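PDB 7CLU: methyltransferase domain-containing protein from Serratia marcescens, which probably transfers a methyl group from S-adenosyl-L-methionine to a hydroxyl oxygen of an intermediate in the synthesis of the red pigment prodigiosin. Local coordinates for residues A79-A82 with F83-D87; R129-F132 with D133-Y136; M184-A187 with D188-G192; G284-F287 with T288-S292. All coordinates share one frame; numbering follows the deposited sequence.

Interaction 1. Residues A79-A82 with F83-D87; sequences AHRA and FLLSD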
loop_
_atom_site.group_PDB
_atom_site.type_symbol
_atom_site.label_atom_id
_atom_site.label_comp_id
_atom_site.label_asym_id
_atom_site.label_seq_id
_atom_site.Cartn_x
_atom_site.Cartn_y
_atom_site.Cartn_z
ATOM N N ALA A 79 18.213 6.141 14.131
ATOM C CA ALA A 79 18.447 5.358 12.928
ATOM C C ALA A 79 17.429 5.620 11.827
ATOM O O ALA A 79 17.596 5.079 10.731
ATOM C CB ALA A 79 18.469 3.867 13.266
ATOM N N HIS A 80 16.399 6.437 12.070
ATOM C CA HIS A 80 15.449 6.815 11.032
ATOM C C HIS A 80 15.757 8.169 10.414
ATOM O O HIS A 80 15.110 8.541 9.429
ATOM C CB HIS A 80 14.016 6.858 11.595
ATOM C CG HIS A 80 13.558 5.562 12.179
ATOM N ND1 HIS A 80 12.365 5.438 12.856
ATOM C CD2 HIS A 80 14.125 4.334 12.187
ATOM C CE1 HIS A 80 12.225 4.191 13.273
ATOM N NE2 HIS A 80 13.279 3.500 12.882
ATOM N N ARG A 81 16.711 8.910 10.985
ATOM C CA ARG A 81 17.006 10.269 10.536
ATOM C C ARG A 81 17.445 10.298 9.077
ATOM O O ARG A 81 17.061 11.199 8.323
ATOM C CB ARG A 81 18.101 10.880 11.418
ATOM C CG ARG A 81 17.693 11.037 12.872
ATOM C CD ARG A 81 18.804 11.668 13.732
ATOM N NE ARG A 81 18.213 12.227 14.947
ATOM C CZ ARG A 81 17.811 13.489 15.069
ATOM N NH1 ARG A 81 17.252 13.888 16.204
ATOM N NH2 ARG A 81 17.973 14.347 14.060
ATOM N N ALA A 82 18.248 9.322 8.667
ATOM C CA ALA A 82 18.877 9.378 7.353
ATOM C C ALA A 82 17.847 9.323 6.234
ATOM O O ALA A 82 18.101 9.841 5.139
ATOM C CB ALA A 82 19.889 8.243 7.212
ATOM N N PHE A 83 16.667 8.739 6.485
ATOM C CA PHE A 83 15.670 8.628 5.430
ATOM C C PHE A 83 14.349 9.340 5.707
ATOM O O PHE A 83 13.538 9.453 4.782
ATOM C CB PHE A 83 15.410 7.148 5.086
ATOM C CG PHE A 83 14.924 6.304 6.238
ATOM C CD1 PHE A 83 13.559 6.199 6.524
ATOM C CD2 PHE A 83 15.817 5.569 6.991
ATOM C CE1 PHE A 83 13.109 5.395 7.568
ATOM C CE2 PHE A 83 15.387 4.772 8.033
ATOM C CZ PHE A 83 14.016 4.680 8.322
ATOM N N LEU A 84 14.118 9.863 6.917
ATOM C CA LEU A 84 12.887 10.591 7.209
ATOM C C LEU A 84 13.062 12.103 7.278
ATOM O O LEU A 84 12.060 12.824 7.256
ATOM C CB LEU A 84 12.261 10.119 8.533
ATOM C CG LEU A 84 11.827 8.657 8.580
ATOM C CD1 LEU A 84 11.076 8.351 9.879
ATOM C CD2 LEU A 84 10.967 8.386 7.376
ATOM N N LEU A 85 14.282 12.601 7.380
ATOM C CA LEU A 85 14.533 14.038 7.414
ATOM C C LEU A 85 14.803 14.544 6.002
ATOM O O LEU A 85 15.535 13.910 5.236
ATOM C CB LEU A 85 15.727 14.348 8.321
ATOM C CG LEU A 85 15.467 14.131 9.822
ATOM C CD1 LEU A 85 16.755 14.279 10.622
ATOM C CD2 LEU A 85 14.399 15.090 10.308
ATOM N N SER A 86 14.234 15.704 5.675
ATOM C CA SER A 86 14.205 16.156 4.290
ATOM C C SER A 86 15.535 16.716 3.798
ATOM O O SER A 86 15.682 16.932 2.588
ATOM C CB SER A 86 13.101 17.192 4.104
ATOM O OG SER A 86 13.369 18.353 4.845
ATOM N N ASP A 87 16.507 16.940 4.681
ATOM C CA ASP A 87 17.824 17.393 4.269
ATOM C C ASP A 87 18.844 16.272 4.281
ATOM O O ASP A 87 19.992 16.492 3.885
ATOM C CB ASP A 87 18.303 18.530 5.165
ATOM C CG ASP A 87 18.649 18.054 6.566
ATOM O OD1 ASP A 87 17.956 17.146 7.082
ATOM O OD2 ASP A 87 19.620 18.583 7.144
#

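Interaction 2. Residues R129-F132 with D133-Y136; sequences RSWF and DILY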
loop_
_atom_site.group_PDB
_atom_site.type_symbol
_atom_site.label_atom_id
_atom_site.label_comp_id
_atom_site.label_asym_id
_atom_site.label_seq_id
_atom_site.Cartn_x
_atom_site.Cartn_y
_atom_site.Cartn_z
ATOM N N ARG A 129 -1.245 11.370 -23.750
ATOM C CA ARG A 129 0.086 11.305 -24.335
ATOM C C ARG A 129 0.738 9.960 -24.051
ATOM O O ARG A 129 0.452 9.308 -23.042
ATOM C CB ARG A 129 0.981 12.411 -23.790
ATOM C CG ARG A 129 0.489 13.810 -24.049
ATOM C CD ARG A 129 1.318 14.816 -23.265
ATOM N NE ARG A 129 1.173 14.639 -21.824
ATOM C CZ ARG A 129 1.926 15.266 -20.924
ATOM N NH1 ARG A 129 2.867 16.112 -21.326
ATOM N NH2 ARG A 129 1.733 15.054 -19.630
ATOM N N SER A 130 1.645 9.561 -24.942
ATOM C CA SER A 130 2.373 8.314 -24.770
ATOM C C SER A 130 3.421 8.449 -23.667
ATOM O O SER A 130 3.850 9.547 -23.303
ATOM C CB SER A 130 3.037 7.895 -26.084
ATOM O OG SER A 130 4.269 8.573 -26.271
ATOM N N TRP A 131 3.824 7.302 -23.124
ATOM C CA TRP A 131 4.871 7.303 -22.107
ATOM C C TRP A 131 6.121 7.990 -22.637
ATOM O O TRP A 131 6.694 8.873 -21.985
ATOM C CB TRP A 131 5.181 5.870 -21.668
ATOM C CG TRP A 131 6.095 5.786 -20.480
ATOM C CD1 TRP A 131 7.269 5.095 -20.390
ATOM C CD2 TRP A 131 5.895 6.408 -19.206
ATOM N NE1 TRP A 131 7.814 5.253 -19.139
ATOM C CE2 TRP A 131 6.990 6.055 -18.394
ATOM C CE3 TRP A 131 4.895 7.231 -18.671
ATOM C CZ2 TRP A 131 7.117 6.495 -17.086
ATOM C CZ3 TRP A 131 5.028 7.670 -17.363
ATOM C CH2 TRP A 131 6.132 7.299 -16.589
ATOM N N PHE A 132 6.532 7.623 -23.848
ATOM C CA PHE A 132 7.673 8.280 -24.469
ATOM C C PHE A 132 7.475 9.789 -24.556
ATOM O O PHE A 132 8.411 10.553 -24.302
ATOM C CB PHE A 132 7.923 7.700 -25.850
ATOM C CG PHE A 132 9.063 8.345 -26.547
ATOM C CD1 PHE A 132 10.361 7.984 -26.233
ATOM C CD2 PHE A 132 8.845 9.336 -27.491
ATOM C CE1 PHE A 132 11.424 8.584 -26.856
ATOM C CE2 PHE A 132 9.909 9.946 -28.124
ATOM C CZ PHE A 132 11.199 9.568 -27.797
ATOM N N ASP A 133 6.262 10.238 -24.905
ATOM C CA ASP A 133 5.987 11.672 -24.979
ATOM C C ASP A 133 6.247 12.350 -23.637
ATOM O O ASP A 133 6.946 13.368 -23.563
ATOM C CB ASP A 133 4.533 11.922 -25.398
ATOM C CG ASP A 133 4.295 11.731 -26.891
ATOM O OD1 ASP A 133 5.277 11.570 -27.652
ATOM O OD2 ASP A 133 3.108 11.740 -27.295
ATOM N N ILE A 134 5.662 11.805 -22.567
ATOM C CA ILE A 134 5.734 12.449 -21.256
ATOM C C ILE A 134 7.181 12.544 -20.783
ATOM O O ILE A 134 7.590 13.552 -20.196
ATOM C CB ILE A 134 4.835 11.701 -20.251
ATOM C CG1 ILE A 134 3.368 11.799 -20.683
ATOM C CG2 ILE A 134 4.996 12.253 -18.837
ATOM C CD1 ILE A 134 2.471 10.704 -20.143
ATOM N N LEU A 135 7.989 11.524 -21.083
ATOM C CA LEU A 135 9.381 11.498 -20.635
ATOM C C LEU A 135 10.244 12.480 -21.417
ATOM O O LEU A 135 11.052 13.220 -20.832
ATOM C CB LEU A 135 9.950 10.084 -20.772
ATOM C CG LEU A 135 9.498 8.988 -19.811
ATOM C CD1 LEU A 135 10.637 8.014 -19.583
ATOM C CD2 LEU A 135 9.015 9.584 -18.486
ATOM N N TYR A 136 10.123 12.457 -22.753
ATOM C CA TYR A 136 10.890 13.349 -23.620
ATOM C C TYR A 136 10.582 14.808 -23.325
ATOM O O TYR A 136 11.468 15.664 -23.424
ATOM C CB TYR A 136 10.573 13.020 -25.085
ATOM C CG TYR A 136 11.657 13.334 -26.107
ATOM C CD1 TYR A 136 11.724 14.587 -26.721
ATOM C CD2 TYR A 136 12.574 12.363 -26.497
ATOM C CE1 TYR A 136 12.694 14.869 -27.662
ATOM C CE2 TYR A 136 13.554 12.637 -27.442
ATOM C CZ TYR A 136 13.609 13.889 -28.021
ATOM O OH TYR A 136 14.582 14.157 -28.965
#

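Interaction 3. Residues M184-A187 with D188-G192; sequences MAIA and DAYPG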
loop_
_atom_site.group_PDB
_atom_site.type_symbol
_atom_site.label_atom_id
_atom_site.label_comp_id
_atom_site.label_asym_id
_atom_site.label_seq_id
_atom_site.Cartn_x
_atom_site.Cartn_y
_atom_site.Cartn_z
ATOM N N MET A 184 31.733 7.348 -12.196
ATOM C CA MET A 184 32.552 7.925 -11.130
ATOM C C MET A 184 33.174 6.832 -10.261
ATOM O O MET A 184 34.375 6.866 -9.967
ATOM C CB MET A 184 31.717 8.890 -10.281
ATOM C CG MET A 184 31.526 10.224 -10.951
ATOM S SD MET A 184 30.492 11.401 -10.067
ATOM C CE MET A 184 29.092 10.425 -9.664
ATOM N N ALA A 185 32.374 5.840 -9.850
ATOM C CA ALA A 185 32.912 4.772 -9.014
ATOM C C ALA A 185 33.971 3.972 -9.765
ATOM O O ALA A 185 34.973 3.543 -9.174
ATOM C CB ALA A 185 31.789 3.861 -8.523
ATOM N N ILE A 186 33.776 3.787 -11.077
ATOM C CA ILE A 186 34.778 3.108 -11.891
ATOM C C ILE A 186 36.072 3.909 -11.903
ATOM O O ILE A 186 37.146 3.377 -11.609
ATOM C CB ILE A 186 34.247 2.858 -13.314
ATOM C CG1 ILE A 186 33.006 1.967 -13.265
ATOM C CG2 ILE A 186 35.315 2.209 -14.171
ATOM C CD1 ILE A 186 32.240 1.913 -14.586
ATOM N N ALA A 187 35.978 5.214 -12.202
ATOM C CA ALA A 187 37.151 6.094 -12.190
ATOM C C ALA A 187 37.890 6.043 -10.864
ATOM O O ALA A 187 39.127 6.139 -10.829
ATOM C CB ALA A 187 36.747 7.545 -12.459
ATOM N N ASP A 188 37.147 5.955 -9.758
ATOM C CA ASP A 188 37.784 5.979 -8.446
ATOM C C ASP A 188 38.619 4.727 -8.191
ATOM O O ASP A 188 39.554 4.771 -7.379
ATOM C CB ASP A 188 36.732 6.132 -7.344
ATOM C CG ASP A 188 35.944 7.440 -7.444
ATOM O OD1 ASP A 188 36.431 8.433 -8.027
ATOM O OD2 ASP A 188 34.828 7.468 -6.909
ATOM N N ALA A 189 38.306 3.622 -8.874
ATOM C CA ALA A 189 38.951 2.334 -8.660
ATOM C C ALA A 189 39.793 1.867 -9.842
ATOM O O ALA A 189 40.577 0.924 -9.684
ATOM C CB ALA A 189 37.889 1.267 -8.344
ATOM N N TYR A 190 39.658 2.499 -11.009
ATOM C CA TYR A 190 40.323 2.051 -12.234
ATOM C C TYR A 190 40.873 3.261 -12.972
ATOM O O TYR A 190 40.188 3.856 -13.813
ATOM C CB TYR A 190 39.361 1.276 -13.131
ATOM C CG TYR A 190 38.860 -0.035 -12.552
ATOM C CD1 TYR A 190 39.539 -1.232 -12.781
ATOM C CD2 TYR A 190 37.699 -0.079 -11.794
ATOM C CE1 TYR A 190 39.070 -2.436 -12.266
ATOM C CE2 TYR A 190 37.223 -1.269 -11.277
ATOM C CZ TYR A 190 37.905 -2.445 -11.518
ATOM O OH TYR A 190 37.417 -3.623 -11.000
ATOM N N PRO A 191 42.129 3.638 -12.704
ATOM C CA PRO A 191 42.619 4.948 -13.170
ATOM C C PRO A 191 42.914 5.023 -14.657
ATOM O O PRO A 191 43.045 6.132 -15.182
ATOM C CB PRO A 191 43.899 5.151 -12.350
ATOM C CG PRO A 191 44.366 3.766 -12.044
ATOM C CD PRO A 191 43.128 2.929 -11.880
ATOM N N GLY A 192 43.048 3.907 -15.351
ATOM C CA GLY A 192 43.478 3.964 -16.730
ATOM C C GLY A 192 42.413 3.775 -17.787
ATOM O O GLY A 192 42.730 3.852 -18.979
HETATM O O HOH W 1 41.474 5.522 -9.598
#

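Interaction 4. Residues G284-F287 with T288-S292; sequences GPEF and TALLS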
loop_
_atom_site.group_PDB
_atom_site.type_symbol
_atom_site.label_atom_id
_atom_site.label_comp_id
_atom_site.label_asym_id
_atom_site.label_seq_id
_atom_site.Cartn_x
_atom_site.Cartn_y
_atom_site.Cartn_z
ATOM N N GLY A 284 8.807 -15.023 -8.775
ATOM C CA GLY A 284 9.274 -13.954 -7.935
ATOM C C GLY A 284 10.532 -13.388 -8.541
ATOM O O GLY A 284 10.808 -13.612 -9.724
ATOM N N PRO A 285 11.334 -12.657 -7.746
ATOM C CA PRO A 285 11.023 -12.321 -6.345
ATOM C C PRO A 285 9.845 -11.346 -6.212
ATOM O O PRO A 285 9.363 -10.817 -7.213
ATOM C CB PRO A 285 12.317 -11.687 -5.830
ATOM C CG PRO A 285 13.033 -11.230 -7.038
ATOM C CD PRO A 285 12.657 -12.154 -8.158
ATOM N N GLU A 286 9.394 -11.124 -4.983
ATOM C CA GLU A 286 8.111 -10.467 -4.777
ATOM C C GLU A 286 8.122 -9.035 -5.293
ATOM O O GLU A 286 7.247 -8.641 -6.074
ATOM C CB GLU A 286 7.725 -10.492 -3.303
ATOM C CG GLU A 286 6.337 -9.924 -3.070
ATOM C CD GLU A 286 5.846 -10.178 -1.673
ATOM O OE1 GLU A 286 6.348 -11.125 -1.035
ATOM O OE2 GLU A 286 4.961 -9.428 -1.214
ATOM N N PHE A 287 9.103 -8.236 -4.871
ATOM C CA PHE A 287 9.088 -6.839 -5.287
ATOM C C PHE A 287 9.149 -6.712 -6.808
ATOM O O PHE A 287 8.421 -5.902 -7.398
ATOM C CB PHE A 287 10.229 -6.057 -4.645
ATOM C CG PHE A 287 10.235 -4.623 -5.057
ATOM C CD1 PHE A 287 9.159 -3.803 -4.733
ATOM C CD2 PHE A 287 11.267 -4.110 -5.829
ATOM C CE1 PHE A 287 9.124 -2.482 -5.137
ATOM C CE2 PHE A 287 11.241 -2.788 -6.234
ATOM C CZ PHE A 287 10.163 -1.973 -5.891
ATOM N N THR A 288 9.983 -7.528 -7.462
ATOM C CA THR A 288 10.085 -7.491 -8.924
ATOM C C THR A 288 8.784 -7.891 -9.598
ATOM O O THR A 288 8.400 -7.309 -10.621
ATOM C CB THR A 288 11.206 -8.417 -9.400
ATOM O OG1 THR A 288 12.389 -8.140 -8.657
ATOM C CG2 THR A 288 11.474 -8.205 -10.904
ATOM N N ALA A 289 8.111 -8.914 -9.067
ATOM C CA ALA A 289 6.803 -9.283 -9.582
ATOM C C ALA A 289 5.832 -8.105 -9.499
ATOM O O ALA A 289 5.070 -7.845 -10.440
ATOM C CB ALA A 289 6.273 -10.492 -8.814
ATOM N N LEU A 290 5.862 -7.368 -8.386
ATOM C CA LEU A 290 4.972 -6.220 -8.246
ATOM C C LEU A 290 5.459 -5.043 -9.077
ATOM O O LEU A 290 4.645 -4.250 -9.577
ATOM C CB LEU A 290 4.851 -5.825 -6.774
ATOM C CG LEU A 290 4.162 -6.903 -5.935
ATOM C CD1 LEU A 290 4.354 -6.656 -4.452
ATOM C CD2 LEU A 290 2.693 -6.910 -6.273
ATOM N N LEU A 291 6.780 -4.930 -9.251
ATOM C CA LEU A 291 7.310 -3.892 -10.118
ATOM C C LEU A 291 6.795 -4.065 -11.542
ATOM O O LEU A 291 6.544 -3.078 -12.241
ATOM C CB LEU A 291 8.837 -3.902 -10.098
ATOM C CG LEU A 291 9.392 -2.628 -10.736
ATOM C CD1 LEU A 291 8.878 -1.417 -9.952
ATOM C CD2 LEU A 291 10.929 -2.638 -10.853
ATOM N N SER A 292 6.622 -5.317 -11.978
ATOM C CA SER A 292 6.037 -5.590 -13.286
ATOM C C SER A 292 4.644 -4.984 -13.402
ATOM O O SER A 292 4.311 -4.348 -14.414
ATOM C CB SER A 292 5.990 -7.099 -13.523
ATOM O OG SER A 292 5.921 -7.405 -14.900
#

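Interaction 1. Residues A79-A82 with F83-D87
The carbonyl of His80 meets the amides of Phe83 and Leu84 at a single short turn of helix, residues 81-84. Leu84 N donates to His80 O at 3.0 Å, an i to i+4 bond, while Phe83 N reaches the same oxygen only weakly. One bond further on, Leu85 N donates to Arg81 O at 3.3 Å, just where Leu85 leaves helical geometry. The Phe83 ring folds back over this turn: with CG set between the backbone N and the carbonyl carbon (chi1 59°), one face of the ring lies over His80 O, which sits 3.8 Å from the ring plane beneath its centre. The His80 imidazole runs beside the phenyl ring, planes at 41°, with CD2 3.9 Å from Phe83 CZ. Leu84 CD1 packs on His80 CB at 3.7 Å. On another flank Leu85 lies alongside the Arg81 chain, CD1 3.6 Å from NH2, whose own hydrogen bond goes to the carbonyl of Arg34. Both imidazole nitrogens are engaged, ND1 with Tyr66 O and NE2 with Leu3 N of the second subunit. This helical turn follows a two-stranded hairpin, consistent with the winged-helix-like dimerisation domain of this O-methyltransferase family, and here it meets the partner's N terminus.

Interaction 2. Residues R129-F132 with D133-Y136
Ser130 and Asp133 meet at an N-cap, the first turn of helix 131-137. Ser130 OG, turned between its backbone N and carbonyl carbon, accepts from Asp133 N at 2.9 Å, and Ser130 O takes the amide of Ile134, the first of three successive i to i+4 bonds. Trp131 and Leu135 stand one turn apart with their side chains aslant: Leu135 CD2 rides over the six-membered ring, 4.1 Å from its centroid and 19° off the normal, a CH-pi contact. Ile134 lies nearly perpendicular to Arg129, its CG1 over one face of the guanidinium near the rim, 3.8 Å from CZ; the Arg129 chain bends at chi3 (-64°) to present that face, and its nitrogens bind Asp127 and Gln137. On another flank, one turn apart, Phe132 and Tyr136 lie side by side and point the same way, ring planes at 41°. This aromatic pair leads toward the cofactor site, for the side chain of Tyr136 comes within about 4 Å of that of Asp226, which binds S-adenosyl-L-homocysteine. The amide of Trp131 is held by Asp300. The two rings touch where Phe132 CZ comes 3.4 Å from Tyr136 CD2.

Interaction 3. Residues M184-A187 with D188-G192
Met184 O receives the amide of Asp188 at 2.9 Å in the last turns of helix 181-189, and backbone bonds do most of the joining here. As the helix unwinds they weaken and bifurcate: Ala189 N reaches Ala185 O only weakly, at 3.3 Å, and is better placed on Ile186 O at 3.0 Å, a tighter turn whose donor stands above the carbonyl plane. Tyr190 N also approaches Ile186 O, in a weak bond with an angle of 126°. A water donates to Ala187 O at 2.7 Å and, weakly, to Asp188 O, so solvent serves carbonyls at the fraying end. Apolar contact is slight: Ile186 CG2 meets Tyr190 CD2 at 4.1 Å as the two side chains slant past each other. Ile186 O lies in the plane of the Tyr190 ring, at its edge, 3.5 Å from Tyr190 CD2. Toward the sheet, Ile186 and Ala187 rest on Leu195 of strand 194-199, within the beta-alpha-beta unit of the Rossmann-like methyltransferase domain, and Ala185 faces helix 154-163. The polar ends look outside the turn, Tyr190 OH binding Val161 O. With CG anti to the carbonyl carbon (chi1 -62°), the Asp188 carboxylate folds back to Met184 O, OD2 at 3.1 Å. Two acceptors so close suggest mild repulsion, partly offset by the Tyr216 hydroxyl on OD1 and, in this crystal, a glycerol on OD2, probably from the crystallisation liquor.

Interaction 4. Residues G284-F287 with T288-S292
Pro285 and Thr288 touch at the N-terminal turn of helix 286-298, where Pro285, joined to Gly284 by a cis peptide bond, occupies the N-cap position. The tight part is the backbone ladder: Ala289 N donates to Pro285 O at 2.9 Å, Leu290 N to Glu286 O at 3.0 Å, and Leu291 N to Phe287 O at 2.7 Å, the last in the carbonyl plane. Beside it, Pro285 CG comes 3.5 Å from Thr288 OG1, the proline ring passing aslant of the threonine, whose hydroxyl lies beside the backbone N (chi1 -50°). Thr288 and Ala289 are buried, Ala289 against Ala63 of the second subunit; Pro285 and Phe287 are on the solvent side. Side chains one turn apart are looser. Glu286 CG runs alongside Leu290, 4.1 Å from Leu290 CD1. Phe287 CZ only skirts Leu291 CD1 at 4.3 Å. The second subunit covers part of this side: its Met13 packs on Phe287 and its Gln17 bonds Glu286 OE2, though Phe287 remains largely exposed. The Leu291 side chain is about 4 Å from that of His247, the predicted proton acceptor. The helix start is held by its backbone bonds, leaving side chains such as Glu286 and Leu290 to meet the second subunit.

How the interactions relate
The four contacts follow one another along the chain, none nesting or crossing, and each closes only a turn of helix. Interaction 1 lies just after the hairpin of strands 68-70 and 73-75, in the dimerisation domain; interactions 2, 3 and 4 lie in the methyltransferase domain. Interaction 2, at the start of helix 131-137, is on the opposite side of the chain's centre from interaction 1 and borders the cofactor site. Interaction 3 ends the helix between strands 171-175 and 194-199. Interaction 4 opens helix 286-298 near the predicted base, its nearest atoms about 11 Å from interaction 2, the closest approach of any pair. Interactions 1 and 4, centres about 26 Å apart, both touch the second subunit.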